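Local coordinates for protein 2-polyprenyl-6-methoxyphenol hydroxylase-like FAD-dependent oxidoreductase (PDB 6UI5) that binds flavin-adenine dinucleotide and is probably an FAD-dependent oxidoreductase of the aromatic-ring hydroxylase family, at residues R74-R79 / L346-P351; D183-R188 / E257-Q262. All coordinates share one frame; numbering follows the deposited sequence.

From the N terminus, the chain passes through the small antiparallel sheet that supplies the hairpin of contact 1, and much later runs along strand 176-185 into contact 2. That contact closes the shorter loop, bringing 257-262 back alongside 183-188 after 68 residues that include strands 206-211 and 216-225 and helix 238-249. Contact 1 closes only when the loop segment 346-351 meets 74-79, so contact 2 is nested inside its loop. Contact 2 joins two strands within the large antiparallel sheet, whereas contact 1 ties a hairpin to the junction of helices 325-346 and 352-365. The two do not touch; their nearest atoms are about 17 Å apart.

Contact 1 of 2, residues R74-R79 / L346-P351; sequences RFADLR and LALLYP
The Phe75 ring is met obliquely by Leu348, whose CD1 lies 4.3 Å from ring atom CE2. Within 346-351, CB of Pro351 sits over the centre of one face of the Tyr350 ring, 4.0 Å above its plane, across the cis peptide bond that joins them; this pair takes no part across the contact. Leu348 carries most of the contact, and three of its carbons meet three different residues. Its CB faces CB of Ala76 at 4.1 Å. Its CD2 touches CD1 of Leu78 at 4.0 Å, the two leucine side chains crossing at about a right angle. With chi1 at -66°, CG of Leu348 stands opposite its carbonyl carbon, and both methyls reach the hairpin. No hydrogen bond links the segments; apart from Asp77 OD1 near Leu349, the contact is between apolar side chains.

The surface offered to Leu348 is the tip of a beta hairpin. A type II' turn runs from Phe75 to Leu78, with Ala76 at positive phi (49°), and is closed by reciprocal bonds: Phe75 N to Leu78 O and Leu78 N to Phe75 O, both 2.8 Å. On the opposing segment, Leu346 O accepts from both Leu349 N and Tyr350 N as helix 325-346 ends. Asp77 brings OD1 to 4.3 Å from Leu349 CD2, and the same oxygen forms a salt bridge with Arg359 of helix 352-365. The hairpin joining strands 69-75 and 78-80 thus rests where helix 325-346 gives way to helix 352-365, with Met361 of the second subunit also packing on Phe75.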
ATOM      1  N   ARG A  74       6.788   6.207 -13.087  1.00 56.65           N
ATOM      2  CA  ARG A  74       7.047   6.489 -11.686  1.00 55.21           C
ATOM      3  C   ARG A  74       5.759   6.403 -10.871  1.00 50.43           C
ATOM      4  O   ARG A  74       4.662   6.553 -11.400  1.00 58.85           O
ATOM      5  CB  ARG A  74       7.706   7.869 -11.518  1.00 58.62           C
ATOM      6  CG  ARG A  74       9.009   8.030 -12.315  1.00 62.73           C
ATOM      7  CD  ARG A  74      10.148   8.698 -11.523  1.00 73.23           C
ATOM      8  NE  ARG A  74      11.473   8.320 -12.037  1.00 86.80           N
ATOM      9  CZ  ARG A  74      12.326   7.493 -11.421  1.00 94.19           C
ATOM     10  NH1 ARG A  74      12.017   6.958 -10.242  1.00 91.49           N
ATOM     11  NH2 ARG A  74      13.503   7.206 -11.979  1.00 97.29           N
ATOM     12  N   PHE A  75       5.897   6.120  -9.581  1.00 54.58           N
ATOM     13  CA  PHE A  75       4.813   6.227  -8.605  1.00 53.20           C
ATOM     14  C   PHE A  75       5.284   7.233  -7.570  1.00 53.30           C
ATOM     15  O   PHE A  75       6.250   6.974  -6.842  1.00 55.47           O
ATOM     16  CB  PHE A  75       4.493   4.877  -7.950  1.00 49.75           C
ATOM     17  CG  PHE A  75       3.168   4.846  -7.196  1.00 48.40           C
ATOM     18  CD1 PHE A  75       1.948   4.833  -7.894  1.00 51.75           C
ATOM     19  CD2 PHE A  75       3.138   4.784  -5.813  1.00 50.43           C
ATOM     20  CE1 PHE A  75       0.721   4.791  -7.214  1.00 51.85           C
ATOM     21  CE2 PHE A  75       1.917   4.742  -5.111  1.00 50.15           C
ATOM     22  CZ  PHE A  75       0.707   4.744  -5.817  1.00 53.32           C
ATOM     23  N   ALA A  76       4.606   8.370  -7.492  1.00 60.22           N
ATOM     24  CA  ALA A  76       5.262   9.526  -6.899  1.00 73.20           C
ATOM     25  C   ALA A  76       6.630   9.641  -7.563  1.00 77.31           C
ATOM     26  O   ALA A  76       6.715   9.866  -8.774  1.00 70.25           O
ATOM     27  CB  ALA A  76       5.379   9.394  -5.373  1.00 67.69           C
ATOM     28  N   ASP A  77       7.697   9.414  -6.797  1.00 84.80           N
ATOM     29  CA  ASP A  77       9.059   9.495  -7.313  1.00 91.11           C
ATOM     30  C   ASP A  77       9.777   8.156  -7.246  1.00 81.16           C
ATOM     31  O   ASP A  77      11.006   8.116  -7.385  1.00 81.33           O
ATOM     32  CB  ASP A  77       9.856  10.565  -6.559  1.00101.01           C
ATOM     33  CG  ASP A  77      10.027  10.235  -5.093  1.00110.56           C
ATOM     34  OD1 ASP A  77       9.066  10.438  -4.323  1.00113.18           O
ATOM     35  OD2 ASP A  77      11.122   9.768  -4.713  1.00115.26           O
ATOM     36  N   LEU A  78       9.047   7.067  -7.031  1.00 76.56           N
ATOM     37  CA  LEU A  78       9.609   5.725  -7.079  1.00 77.24           C
ATOM     38  C   LEU A  78       9.456   5.138  -8.478  1.00 79.56           C
ATOM     39  O   LEU A  78       8.626   5.578  -9.274  1.00 87.35           O
ATOM     40  CB  LEU A  78       8.920   4.807  -6.072  1.00 74.74           C
ATOM     41  CG  LEU A  78       8.928   5.293  -4.630  1.00 71.86           C
ATOM     42  CD1 LEU A  78       8.384   4.211  -3.686  1.00 70.21           C
ATOM     43  CD2 LEU A  78      10.332   5.734  -4.228  1.00 65.68           C
ATOM     44  N   ARG A  79      10.260   4.117  -8.760  1.00 68.19           N
ATOM     45  CA  ARG A  79      10.225   3.417 -10.033  1.00 61.56           C
ATOM     46  C   ARG A  79       9.201   2.302  -9.999  1.00 60.94           C
ATOM     47  O   ARG A  79       9.104   1.586  -9.008  1.00 65.43           O
ATOM     48  CB  ARG A  79      11.584   2.806 -10.352  1.00 73.52           C
ATOM     49  CG  ARG A  79      11.574   2.083 -11.655  1.00 80.01           C
ATOM     50  CD  ARG A  79      12.853   1.323 -11.926  1.00 89.24           C
ATOM     51  NE  ARG A  79      12.697   0.602 -13.176  1.00 93.68           N
ATOM     52  CZ  ARG A  79      12.178  -0.615 -13.288  1.00 93.74           C
ATOM     53  NH1 ARG A  79      11.775  -1.298 -12.218  1.00 89.89           N
ATOM     54  NH2 ARG A  79      12.078  -1.154 -14.491  1.00 92.64           N
ATOM     55  N   LEU A 346       0.283  11.113  -3.662  1.00 58.46           N
ATOM     56  CA  LEU A 346       0.531  12.323  -2.870  1.00 69.38           C
ATOM     57  C   LEU A 346       0.958  11.975  -1.445  1.00 63.41           C
ATOM     58  O   LEU A 346       1.762  12.699  -0.840  1.00 48.71           O
ATOM     59  CB  LEU A 346      -0.704  13.228  -2.845  1.00 63.37           C
ATOM     60  CG  LEU A 346      -0.991  14.049  -4.106  1.00 66.16           C
ATOM     61  CD1 LEU A 346      -2.131  15.033  -3.867  1.00 68.58           C
ATOM     62  CD2 LEU A 346       0.260  14.775  -4.583  1.00 58.66           C
ATOM     63  N   ALA A 347       0.473  10.847  -0.908  1.00 57.79           N
ATOM     64  CA  ALA A 347       0.755  10.541   0.492  1.00 61.28           C
ATOM     65  C   ALA A 347       2.176  10.063   0.711  1.00 58.48           C
ATOM     66  O   ALA A 347       2.540   9.800   1.859  1.00 60.67           O
ATOM     67  CB  ALA A 347      -0.226   9.496   1.023  1.00 67.54           C
ATOM     68  N   LEU A 348       2.976   9.926  -0.349  1.00 58.56           N
ATOM     69  CA  LEU A 348       4.417   9.742  -0.209  1.00 67.26           C
ATOM     70  C   LEU A 348       5.174  11.065  -0.232  1.00 67.03           C
ATOM     71  O   LEU A 348       6.409  11.063  -0.161  1.00 72.74           O
ATOM     72  CB  LEU A 348       4.966   8.819  -1.305  1.00 69.12           C
ATOM     73  CG  LEU A 348       4.509   7.359  -1.290  1.00 71.72           C
ATOM     74  CD1 LEU A 348       3.117   7.223  -1.799  1.00 74.49           C
ATOM     75  CD2 LEU A 348       5.447   6.459  -2.090  1.00 70.23           C
ATOM     76  N   LEU A 349       4.461  12.186  -0.320  1.00 51.10           N
ATOM     77  CA  LEU A 349       5.072  13.499  -0.374  1.00 61.09           C
ATOM     78  C   LEU A 349       4.750  14.345   0.845  1.00 67.55           C
ATOM     79  O   LEU A 349       5.642  14.964   1.431  1.00 79.94           O
ATOM     80  CB  LEU A 349       4.612  14.206  -1.653  1.00 59.90           C
ATOM     81  CG  LEU A 349       5.183  13.518  -2.884  1.00 70.33           C
ATOM     82  CD1 LEU A 349       4.561  14.094  -4.127  1.00 80.70           C
ATOM     83  CD2 LEU A 349       6.691  13.709  -2.895  1.00 70.97           C
ATOM     84  N   TYR A 350       3.497  14.365   1.260  1.00 65.36           N
ATOM     85  CA  TYR A 350       3.076  15.320   2.249  1.00 62.04           C
ATOM     86  C   TYR A 350       1.888  14.797   3.045  1.00 56.47           C
ATOM     87  O   TYR A 350       1.015  14.161   2.494  1.00 61.16           O
ATOM     88  CB  TYR A 350       2.733  16.644   1.551  1.00 65.05           C
ATOM     89  CG  TYR A 350       2.288  17.749   2.482  1.00 72.27           C
ATOM     90  CD1 TYR A 350       3.211  18.636   3.042  1.00 81.31           C
ATOM     91  CD2 TYR A 350       0.947  17.910   2.805  1.00 70.22           C
ATOM     92  CE1 TYR A 350       2.803  19.648   3.894  1.00 83.14           C
ATOM     93  CE2 TYR A 350       0.537  18.903   3.667  1.00 81.51           C
ATOM     94  CZ  TYR A 350       1.461  19.777   4.202  1.00 88.79           C
ATOM     95  OH  TYR A 350       1.029  20.771   5.054  1.00101.84           O
ATOM     96  N   PRO A 351       1.828  15.104   4.345  1.00 73.95           N
ATOM     97  CA  PRO A 351       2.855  15.814   5.117  1.00 76.09           C
ATOM     98  C   PRO A 351       4.040  14.910   5.352  1.00 71.04           C
ATOM     99  O   PRO A 351       3.950  13.700   5.091  1.00 66.42           O
ATOM    100  CB  PRO A 351       2.155  16.162   6.426  1.00 78.89           C
ATOM    101  CG  PRO A 351       0.993  15.240   6.512  1.00 81.39           C
ATOM    102  CD  PRO A 351       0.580  14.929   5.102  1.00 79.09           C
TER

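Contact 2 of 2, residues D183-R188 / E257-Q262; sequences DVAINR and EAHWLQ
A beta bulge interrupts the antiparallel pairing of strand 176-185 with strand 257-271 in the large antiparallel sheet, distinct from the parallel Rossmann-type sheet. Ala185 pairs with Glu257 and Val184 with Ala258, but Asp183 pairs with Trp260, one residue further on, as the chain turns a corner at His259. Ala185 and Glu257 form a hydrogen-bonded pair: Ala185 N gives a bond to Glu257 O (2.6 Å), and Glu257 N approaches Ala185 O from above the carbonyl plane at 3.3 Å. Around the bulge, His259 N reaches Asp183 O at 3.1 Å, almost in line with the carbonyl bond, while Asp183 N bonds to Trp260 O at 3.0 Å. The sheet's two sides differ. Val184 and Leu261 meet through CG1 and CD2 at 3.9 Å, covered by Leu241 of helix 238-249. The Asp183 and Trp260 side chains share the other side; Asp183 N lies over one face of the indole, and OD1 forms a salt bridge with Arg218. The Trp260 side chain is about 7 Å from the bound FAD. At the corner itself, the His259 imidazole turns its edge to Asp183 O, with CD2 3.2 Å from that oxygen, and its NE2 lies 3.3 Å from Ala185 CB.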
ATOM      1  N   ASP A 183       3.281  29.250 -20.015  1.00 88.31           N
ATOM      2  CA  ASP A 183       4.497  29.457 -20.798  1.00 79.75           C
ATOM      3  C   ASP A 183       4.985  30.899 -20.679  1.00 87.58           C
ATOM      4  O   ASP A 183       4.303  31.840 -21.105  1.00 80.03           O
ATOM      5  CB  ASP A 183       4.285  29.094 -22.263  1.00 79.41           C
ATOM      6  CG  ASP A 183       3.538  27.758 -22.433  1.00 87.75           C
ATOM      7  OD1 ASP A 183       4.212  26.708 -22.360  1.00 88.22           O
ATOM      8  OD2 ASP A 183       2.311  27.755 -22.689  1.00 85.83           O
ATOM      9  N   VAL A 184       6.157  31.070 -20.109  1.00 92.15           N
ATOM     10  CA  VAL A 184       6.870  32.338 -20.145  1.00 94.57           C
ATOM     11  C   VAL A 184       7.714  32.390 -21.409  1.00 99.55           C
ATOM     12  O   VAL A 184       8.193  31.370 -21.902  1.00 97.63           O
ATOM     13  CB  VAL A 184       7.746  32.524 -18.884  1.00 92.29           C
ATOM     14  CG1 VAL A 184       6.915  32.365 -17.630  1.00 95.09           C
ATOM     15  CG2 VAL A 184       8.923  31.543 -18.908  1.00 94.04           C
ATOM     16  N   ALA A 185       7.890  33.585 -21.958  1.00102.69           N
ATOM     17  CA  ALA A 185       9.020  33.800 -22.841  1.00106.55           C
ATOM     18  C   ALA A 185      10.211  34.234 -22.010  1.00105.55           C
ATOM     19  O   ALA A 185      10.082  34.974 -21.035  1.00 94.64           O
ATOM     20  CB  ALA A 185       8.738  34.829 -23.924  1.00101.22           C
ATOM     21  N   ILE A 186      11.373  33.736 -22.397  1.00107.92           N
ATOM     22  CA  ILE A 186      12.550  33.791 -21.553  1.00119.52           C
ATOM     23  C   ILE A 186      13.656  33.160 -22.377  1.00131.67           C
ATOM     24  O   ILE A 186      13.426  32.175 -23.089  1.00127.73           O
ATOM     25  CB  ILE A 186      12.305  33.075 -20.203  1.00114.61           C
ATOM     26  CG1 ILE A 186      13.325  33.511 -19.167  1.00108.11           C
ATOM     27  CG2 ILE A 186      12.331  31.572 -20.350  1.00108.46           C
ATOM     28  CD1 ILE A 186      13.441  34.963 -19.143  1.00101.95           C
ATOM     29  N   ASN A 187      14.839  33.766 -22.352  1.00147.12           N
ATOM     30  CA  ASN A 187      16.001  33.184 -23.003  1.00150.81           C
ATOM     31  C   ASN A 187      16.105  31.716 -22.588  1.00147.91           C
ATOM     32  O   ASN A 187      15.459  31.299 -21.621  1.00146.43           O
ATOM     33  CB  ASN A 187      17.238  34.011 -22.622  1.00155.25           C
ATOM     34  CG  ASN A 187      18.437  33.723 -23.491  1.00158.14           C
ATOM     35  OD1 ASN A 187      18.372  32.932 -24.430  1.00158.37           O
ATOM     36  ND2 ASN A 187      19.550  34.380 -23.184  1.00160.32           N
ATOM     37  N   ARG A 188      16.887  30.899 -23.288  1.00148.06           N
ATOM     38  CA  ARG A 188      17.104  29.531 -22.830  1.00145.88           C
ATOM     39  C   ARG A 188      18.534  29.320 -22.356  1.00151.89           C
ATOM     40  O   ARG A 188      18.759  29.052 -21.171  1.00147.00           O
ATOM     41  CB  ARG A 188      16.739  28.513 -23.923  1.00136.91           C
ATOM     42  CG  ARG A 188      16.982  27.051 -23.530  1.00124.84           C
ATOM     43  CD  ARG A 188      16.037  26.107 -24.273  1.00123.74           C
ATOM     44  NE  ARG A 188      16.651  24.820 -24.603  1.00127.11           N
ATOM     45  CZ  ARG A 188      16.719  24.309 -25.831  1.00127.27           C
ATOM     46  NH1 ARG A 188      17.303  23.132 -26.029  1.00126.76           N
ATOM     47  NH2 ARG A 188      16.196  24.965 -26.861  1.00125.76           N
ATOM     48  N   GLU A 257       8.551  37.863 -20.797  1.00116.07           N
ATOM     49  CA  GLU A 257       7.144  38.089 -21.104  1.00123.64           C
ATOM     50  C   GLU A 257       6.380  36.809 -20.790  1.00133.53           C
ATOM     51  O   GLU A 257       6.940  35.709 -20.821  1.00133.73           O
ATOM     52  CB  GLU A 257       6.959  38.494 -22.571  1.00121.80           C
ATOM     53  CG  GLU A 257       5.812  39.452 -22.798  1.00128.69           C
ATOM     54  CD  GLU A 257       5.586  39.699 -24.273  1.00137.06           C
ATOM     55  OE1 GLU A 257       5.998  38.851 -25.088  1.00132.80           O
ATOM     56  OE2 GLU A 257       5.009  40.752 -24.619  1.00142.21           O
ATOM     57  N   ALA A 258       5.090  36.958 -20.499  1.00133.17           N
ATOM     58  CA  ALA A 258       4.226  35.823 -20.176  1.00117.77           C
ATOM     59  C   ALA A 258       3.144  35.688 -21.243  1.00111.75           C
ATOM     60  O   ALA A 258       2.343  36.615 -21.442  1.00111.23           O
ATOM     61  CB  ALA A 258       3.598  35.983 -18.793  1.00111.72           C
ATOM     62  N   HIS A 259       3.125  34.540 -21.936  1.00 98.50           N
ATOM     63  CA  HIS A 259       2.089  34.309 -22.941  1.00 98.51           C
ATOM     64  C   HIS A 259       0.763  33.975 -22.275  1.00 96.44           C
ATOM     65  O   HIS A 259      -0.295  34.483 -22.665  1.00101.60           O
ATOM     66  CB  HIS A 259       2.509  33.185 -23.888  1.00 98.63           C
ATOM     67  CG  HIS A 259       3.886  33.352 -24.441  1.00105.76           C
ATOM     68  ND1 HIS A 259       4.173  34.236 -25.459  1.00108.14           N
ATOM     69  CD2 HIS A 259       5.062  32.770 -24.105  1.00108.95           C
ATOM     70  CE1 HIS A 259       5.464  34.184 -25.733  1.00111.54           C
ATOM     71  NE2 HIS A 259       6.026  33.301 -24.927  1.00111.76           N
ATOM     72  N   TRP A 260       0.812  33.117 -21.264  1.00 91.59           N
ATOM     73  CA  TRP A 260      -0.336  32.737 -20.457  1.00 78.68           C
ATOM     74  C   TRP A 260       0.203  32.016 -19.226  1.00 73.26           C
ATOM     75  O   TRP A 260       1.034  31.128 -19.351  1.00 89.03           O
ATOM     76  CB  TRP A 260      -1.333  31.855 -21.239  1.00 66.72           C
ATOM     77  CG  TRP A 260      -0.834  30.456 -21.545  1.00 82.73           C
ATOM     78  CD1 TRP A 260      -0.074  30.076 -22.611  1.00 90.84           C
ATOM     79  CD2 TRP A 260      -1.050  29.261 -20.759  1.00 84.94           C
ATOM     80  NE1 TRP A 260       0.191  28.728 -22.548  1.00 94.99           N
ATOM     81  CE2 TRP A 260      -0.393  28.203 -21.424  1.00 94.01           C
ATOM     82  CE3 TRP A 260      -1.738  28.984 -19.569  1.00 89.85           C
ATOM     83  CZ2 TRP A 260      -0.395  26.879 -20.937  1.00 95.57           C
ATOM     84  CZ3 TRP A 260      -1.738  27.642 -19.074  1.00 90.88           C
ATOM     85  CH2 TRP A 260      -1.069  26.624 -19.765  1.00 90.52           C
ATOM     86  N   LEU A 261      -0.251  32.423 -18.050  1.00 68.49           N
ATOM     87  CA  LEU A 261      -0.002  31.695 -16.826  1.00 78.55           C
ATOM     88  C   LEU A 261      -1.312  31.663 -16.045  1.00 83.39           C
ATOM     89  O   LEU A 261      -2.242  32.420 -16.338  1.00 77.87           O
ATOM     90  CB  LEU A 261       1.142  32.321 -16.015  1.00 93.40           C
ATOM     91  CG  LEU A 261       2.549  32.536 -16.581  1.00104.03           C
ATOM     92  CD1 LEU A 261       3.465  32.949 -15.395  1.00107.30           C
ATOM     93  CD2 LEU A 261       3.124  31.311 -17.351  1.00101.32           C
ATOM     94  N   GLN A 262      -1.420  30.722 -15.101  1.00 88.46           N
ATOM     95  CA  GLN A 262      -2.687  30.506 -14.411  1.00 82.81           C
ATOM     96  C   GLN A 262      -2.443  30.060 -12.982  1.00 79.12           C
ATOM     97  O   GLN A 262      -1.648  29.144 -12.757  1.00 82.43           O
ATOM     98  CB  GLN A 262      -3.555  29.447 -15.114  1.00 79.56           C
ATOM     99  CG  GLN A 262      -3.926  29.707 -16.570  1.00 94.12           C
ATOM    100  CD  GLN A 262      -5.410  29.881 -16.784  1.00112.38           C
ATOM    101  OE1 GLN A 262      -6.073  30.678 -16.086  1.00120.85           O
ATOM    102  NE2 GLN A 262      -5.957  29.144 -17.765  1.00113.80           N
TER